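Side-chain contacts in putative GH105 family protein (Salmonella enterica subsp. enterica serovar Paratyphi A, PDB 3QWT), which is of unknown function but, as a possible GH105 glycoside hydrolase, may release unsaturated uronyl residues from the ends of oligosaccharides: residues His215-Ser218 against His223-Ala226; Gln164-Asp169 against Phe198-Gln203. One frame throughout, in Å; residues are numbered along the deposited sequence.

Contact 1 of 2, residues His215-Ser218 against His223-Ala226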
loop_
_atom_site.group_PDB
_atom_site.type_symbol
_atom_site.label_atom_id
_atom_site.label_comp_id
_atom_site.label_asym_id
_atom_site.label_seq_id
_atom_site.Cartn_x
_atom_site.Cartn_y
_atom_site.Cartn_z
ATOM N N HIS A 215 36.200 2.129 27.751
ATOM C CA HIS A 215 35.125 2.407 28.697
ATOM C C HIS A 215 34.430 3.742 28.413
ATOM O O HIS A 215 33.204 3.790 28.276
ATOM C CB HIS A 215 35.611 2.357 30.152
ATOM C CG HIS A 215 34.510 2.534 31.148
ATOM N ND1 HIS A 215 34.734 2.934 32.448
ATOM C CD2 HIS A 215 33.171 2.366 31.027
ATOM C CE1 HIS A 215 33.577 3.006 33.085
ATOM N NE2 HIS A 215 32.616 2.665 32.248
ATOM N N GLY A 216 35.209 4.818 28.316
ATOM C CA GLY A 216 34.639 6.143 28.160
ATOM C C GLY A 216 35.266 7.040 27.103
ATOM O O GLY A 216 36.375 6.786 26.607
ATOM N N TRP A 217 34.530 8.105 26.780
ATOM C CA TRP A 217 34.952 9.147 25.849
ATOM C C TRP A 217 34.506 10.501 26.385
ATOM O O TRP A 217 33.399 10.640 26.921
ATOM C CB TRP A 217 34.319 8.923 24.465
ATOM C CG TRP A 217 34.370 10.136 23.574
ATOM C CD1 TRP A 217 33.372 11.041 23.370
ATOM C CD2 TRP A 217 35.477 10.579 22.782
ATOM N NE1 TRP A 217 33.790 12.018 22.502
ATOM C CE2 TRP A 217 35.082 11.757 22.133
ATOM C CE3 TRP A 217 36.772 10.098 22.573
ATOM C CZ2 TRP A 217 35.928 12.454 21.274
ATOM C CZ3 TRP A 217 37.610 10.793 21.726
ATOM C CH2 TRP A 217 37.188 11.957 21.088
ATOM N N SER A 218 35.348 11.509 26.218
ATOM C CA SER A 218 34.945 12.857 26.580
ATOM C C SER A 218 35.164 13.850 25.448
ATOM O O SER A 218 36.223 13.872 24.813
ATOM C CB SER A 218 35.676 13.336 27.829
ATOM O OG SER A 218 35.289 14.666 28.112
ATOM N N HIS A 223 39.256 12.629 24.314
ATOM C CA HIS A 223 40.082 11.503 24.723
ATOM C C HIS A 223 39.215 10.370 25.272
ATOM O O HIS A 223 38.004 10.546 25.505
ATOM C CB HIS A 223 41.096 11.953 25.779
ATOM C CG HIS A 223 40.458 12.504 27.016
ATOM N ND1 HIS A 223 39.975 11.696 28.024
ATOM C CD2 HIS A 223 40.206 13.778 27.400
ATOM C CE1 HIS A 223 39.462 12.450 28.980
ATOM N NE2 HIS A 223 39.587 13.717 28.626
ATOM N N ASN A 224 39.833 9.202 25.440
ATOM C CA ASN A 224 39.177 8.049 26.046
ATOM C C ASN A 224 39.688 7.750 27.453
ATOM O O ASN A 224 39.792 6.586 27.847
ATOM C CB ASN A 224 39.321 6.808 25.164
ATOM C CG ASN A 224 38.485 6.896 23.891
ATOM O OD1 ASN A 224 39.005 7.190 22.821
ATOM N ND2 ASN A 224 37.177 6.657 24.011
ATOM N N PHE A 225 39.989 8.801 28.210
ATOM C CA PHE A 225 40.494 8.646 29.583
ATOM C C PHE A 225 41.684 7.695 29.621
ATOM O O PHE A 225 42.650 7.865 28.871
ATOM C CB PHE A 225 39.373 8.192 30.533
ATOM C CG PHE A 225 38.238 9.175 30.619
ATOM C CD1 PHE A 225 38.185 10.108 31.645
ATOM C CD2 PHE A 225 37.265 9.216 29.630
ATOM C CE1 PHE A 225 37.162 11.040 31.698
ATOM C CE2 PHE A 225 36.236 10.142 29.681
ATOM C CZ PHE A 225 36.181 11.054 30.719
ATOM N N ALA A 226 41.604 6.684 30.475
ATOM C CA ALA A 226 42.703 5.736 30.635
ATOM C C ALA A 226 42.807 4.742 29.474
ATOM O O ALA A 226 43.631 3.835 29.517
ATOM C CB ALA A 226 42.559 4.992 31.952
HETATM O O HOH W 1 38.246 4.387 28.579
#
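Ser-218 and His-223 form a single antiparallel, hydrogen-bonded bridge that closes a four-residue loop leaving strand 216-218. Ser-218 N reaches His-223 O at 2.9 Å with a C=O...N angle of 168°, whereas the return bond from His-223 N to Ser-218 O is weak, at 3.3 Å. Packing is tight at the indole: Trp-217 CE3 lies 3.2 Å from His-223 O, and His-223 N sits over one ring face. Asn-224 ND2 donates to Gly-216 O over 2.7 Å, from 35° above the carbonyl plane. Asn-204 O also receives a bond from ND2, and Lys-208 of the second subunit donates to OD1, so both ends of the amide are held.

The side of the partly exposed His-223 and Phe-225 is looser. The Phe-225 edge meets Gly-216 C and Trp-217 C, CE2 3.7 Å from the latter, and CZ lies 3.7 Å from Ser-218 CB. With chi1 at 60°, the His-223 ring folds back, CE1 over the Phe-225 face. Water 1 bridges Gly-216 N and Asn-224 O. One good and one weak backbone bond, with the Asn-224 amide, hold the loop against the strand; Phe-225 N, donating in the imidazole plane at 2.9 Å, suggests that His-223 ND1 is the unprotonated nitrogen.

Contact 2 of 2, residues Gln164-Asp169 against Phe198-Gln203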
loop_
_atom_site.group_PDB
_atom_site.type_symbol
_atom_site.label_atom_id
_atom_site.label_comp_id
_atom_site.label_asym_id
_atom_site.label_seq_id
_atom_site.Cartn_x
_atom_site.Cartn_y
_atom_site.Cartn_z
ATOM N N GLN A 164 29.949 16.312 29.037
ATOM C CA GLN A 164 30.598 15.953 27.773
ATOM C C GLN A 164 31.080 14.503 27.645
ATOM O O GLN A 164 31.774 14.181 26.686
ATOM C CB GLN A 164 31.775 16.895 27.500
ATOM C CG GLN A 164 31.366 18.314 27.172
ATOM C CD GLN A 164 30.812 18.449 25.766
ATOM O OE1 GLN A 164 30.070 17.591 25.285
ATOM N NE2 GLN A 164 31.182 19.526 25.094
ATOM N N GLN A 165 30.726 13.636 28.593
ATOM C CA GLN A 165 31.194 12.242 28.563
ATOM C C GLN A 165 30.157 11.277 27.993
ATOM O O GLN A 165 28.940 11.440 28.225
ATOM C CB GLN A 165 31.564 11.744 29.966
ATOM C CG GLN A 165 32.686 12.478 30.660
ATOM C CD GLN A 165 32.969 11.876 32.037
ATOM O OE1 GLN A 165 32.696 10.698 32.269
ATOM N NE2 GLN A 165 33.508 12.679 32.950
HETATM N N MSE A 166 30.661 10.267 27.272
HETATM C CA MSE A 166 29.863 9.139 26.778
HETATM C C MSE A 166 30.481 7.829 27.289
HETATM O O MSE A 166 31.698 7.644 27.214
HETATM C CB MSE A 166 29.811 9.141 25.248
HETATM C CG MSE A 166 29.057 10.325 24.643
HETATM SE SE MSE A 166 28.952 10.385 22.672
HETATM C CE MSE A 166 27.832 8.802 22.308
ATOM N N TRP A 167 29.659 6.930 27.821
ATOM C CA TRP A 167 30.180 5.656 28.339
ATOM C C TRP A 167 29.545 4.460 27.644
ATOM O O TRP A 167 28.404 4.547 27.174
ATOM C CB TRP A 167 29.891 5.507 29.841
ATOM C CG TRP A 167 30.461 6.561 30.733
ATOM C CD1 TRP A 167 30.940 7.777 30.368
ATOM C CD2 TRP A 167 30.601 6.482 32.156
ATOM N NE1 TRP A 167 31.368 8.467 31.477
ATOM C CE2 TRP A 167 31.164 7.696 32.588
ATOM C CE3 TRP A 167 30.302 5.501 33.104
ATOM C CZ2 TRP A 167 31.450 7.958 33.935
ATOM C CZ3 TRP A 167 30.574 5.763 34.443
ATOM C CH2 TRP A 167 31.150 6.982 34.843
ATOM N N ASP A 168 30.258 3.332 27.630
ATOM C CA ASP A 168 29.653 2.058 27.226
ATOM C C ASP A 168 28.267 1.844 27.869
ATOM O O ASP A 168 27.308 1.501 27.195
ATOM C CB ASP A 168 30.532 0.887 27.660
ATOM C CG ASP A 168 31.981 1.005 27.165
ATOM O OD1 ASP A 168 32.285 1.859 26.312
ATOM O OD2 ASP A 168 32.822 0.222 27.632
ATOM N N ASP A 169 28.214 2.017 29.187
ATOM C CA ASP A 169 27.089 1.630 30.018
ATOM C C ASP A 169 25.780 2.283 29.525
ATOM O O ASP A 169 24.688 1.737 29.686
ATOM C CB ASP A 169 27.368 2.004 31.492
ATOM C CG ASP A 169 28.739 1.468 32.008
ATOM O OD1 ASP A 169 28.767 0.613 32.929
ATOM O OD2 ASP A 169 29.795 1.904 31.498
ATOM N N PHE A 198 23.651 4.499 18.967
ATOM C CA PHE A 198 24.528 3.356 18.770
ATOM C C PHE A 198 25.710 3.760 17.888
ATOM O O PHE A 198 26.862 3.595 18.292
ATOM C CB PHE A 198 23.773 2.220 18.109
ATOM C CG PHE A 198 23.955 0.909 18.779
ATOM C CD1 PHE A 198 22.993 0.430 19.660
ATOM C CD2 PHE A 198 25.080 0.139 18.525
ATOM C CE1 PHE A 198 23.149 -0.793 20.279
ATOM C CE2 PHE A 198 25.248 -1.080 19.141
ATOM C CZ PHE A 198 24.280 -1.549 20.024
ATOM N N LEU A 199 25.403 4.307 16.703
ATOM C CA LEU A 199 26.431 4.698 15.746
ATOM C C LEU A 199 27.434 5.680 16.355
ATOM O O LEU A 199 28.636 5.549 16.153
ATOM C CB LEU A 199 25.795 5.274 14.475
ATOM C CG LEU A 199 24.882 4.308 13.708
ATOM C CD1 LEU A 199 24.153 5.063 12.620
ATOM C CD2 LEU A 199 25.652 3.121 13.103
ATOM N N LEU A 200 26.944 6.651 17.120
ATOM C CA LEU A 200 27.835 7.649 17.702
ATOM C C LEU A 200 28.690 7.009 18.778
ATOM O O LEU A 200 29.882 7.327 18.896
ATOM C CB LEU A 200 27.066 8.842 18.291
ATOM C CG LEU A 200 27.975 10.034 18.606
ATOM C CD1 LEU A 200 28.642 10.530 17.327
ATOM C CD2 LEU A 200 27.214 11.172 19.270
ATOM N N HIS A 201 28.084 6.124 19.576
ATOM C CA HIS A 201 28.833 5.436 20.614
ATOM C C HIS A 201 29.959 4.609 19.972
ATOM O O HIS A 201 31.107 4.701 20.402
ATOM C CB HIS A 201 27.943 4.578 21.508
ATOM C CG HIS A 201 27.267 5.352 22.603
ATOM N ND1 HIS A 201 26.218 6.214 22.365
ATOM C CD2 HIS A 201 27.522 5.425 23.930
ATOM C CE1 HIS A 201 25.844 6.772 23.504
ATOM N NE2 HIS A 201 26.624 6.319 24.469
ATOM N N VAL A 202 29.623 3.829 18.942
ATOM C CA VAL A 202 30.616 3.066 18.207
ATOM C C VAL A 202 31.742 3.988 17.759
ATOM O O VAL A 202 32.903 3.729 18.057
ATOM C CB VAL A 202 30.012 2.320 16.994
ATOM C CG1 VAL A 202 31.118 1.742 16.088
ATOM C CG2 VAL A 202 29.109 1.206 17.468
ATOM N N GLN A 203 31.398 5.074 17.070
ATOM C CA GLN A 203 32.395 6.051 16.626
ATOM C C GLN A 203 33.403 6.424 17.727
ATOM O O GLN A 203 34.601 6.513 17.478
ATOM C CB GLN A 203 31.702 7.314 16.113
ATOM C CG GLN A 203 32.653 8.431 15.671
ATOM C CD GLN A 203 31.909 9.567 14.961
ATOM O OE1 GLN A 203 31.162 9.335 13.999
ATOM N NE2 GLN A 203 32.100 10.799 15.441
HETATM O O HOH W 2 26.823 7.763 26.861
#
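A short two-stranded sheet lies against a helix of the alpha/alpha toroid here, strand 165-167 passing over helix 188-205 nearly at right angles: the segment axes make 98° and approach to 9.3 Å. Selenomethionine Met-166 carries the contact, its CB directed at the helix. SE meets Leu-200 CD2 at 3.9 Å, the two side chains crossing at about a right angle. The chain runs straight through chi2 and then bends at chi3 (66°), which places CE over one face of the His-201 imidazole, modelled too close for the detail to be trusted.

The edge of the same imidazole is used as well. Trp-167 O lies in the ring plane, 3.5 Å from His-201 CD2, and water 2 joins the strand to the helix, 3.1 Å from Trp-167 N and 2.8 Å from His-201 NE2. At the other nitrogen, ND1 bonds to Gln-197 O one turn earlier in the helix, which helps fix the ring's rotation. On the far side of the strand, Trp-167 NE1 donates to Gln-165 OE1 at 2.7 Å, in the indole plane, and the Trp-167 ring stacks with His-155. That indole also lies about 4 Å from a bound glycerol, probably from the crystallisation liquor, which may mark a pocket beside this short antiparallel sheet laid across a helix of the toroid.

From the N terminus, the chain runs through strand 165-167, helix 170-184 and helix 188-205, where contact 2 closes a largely helical loop of 28 residues. It then enters strand 216-218, and contact 1 closes a second loop of only four residues before helix 231-248. The two closures follow in series and neither encloses the other. The two are joined by the sheet, where Trp-217 O lies 2.8 Å from Met-166 N, a probable hydrogen bond, and by the loop, where Phe-225 CZ packs 3.6 Å from Gln-165 CD. His-215 NE2, 3.0 Å from Asp-169 OD2, adds another probable bond. Together they tie helix 188-205, the two-stranded sheet over it and the following loop together, and both contacts touch the second subunit.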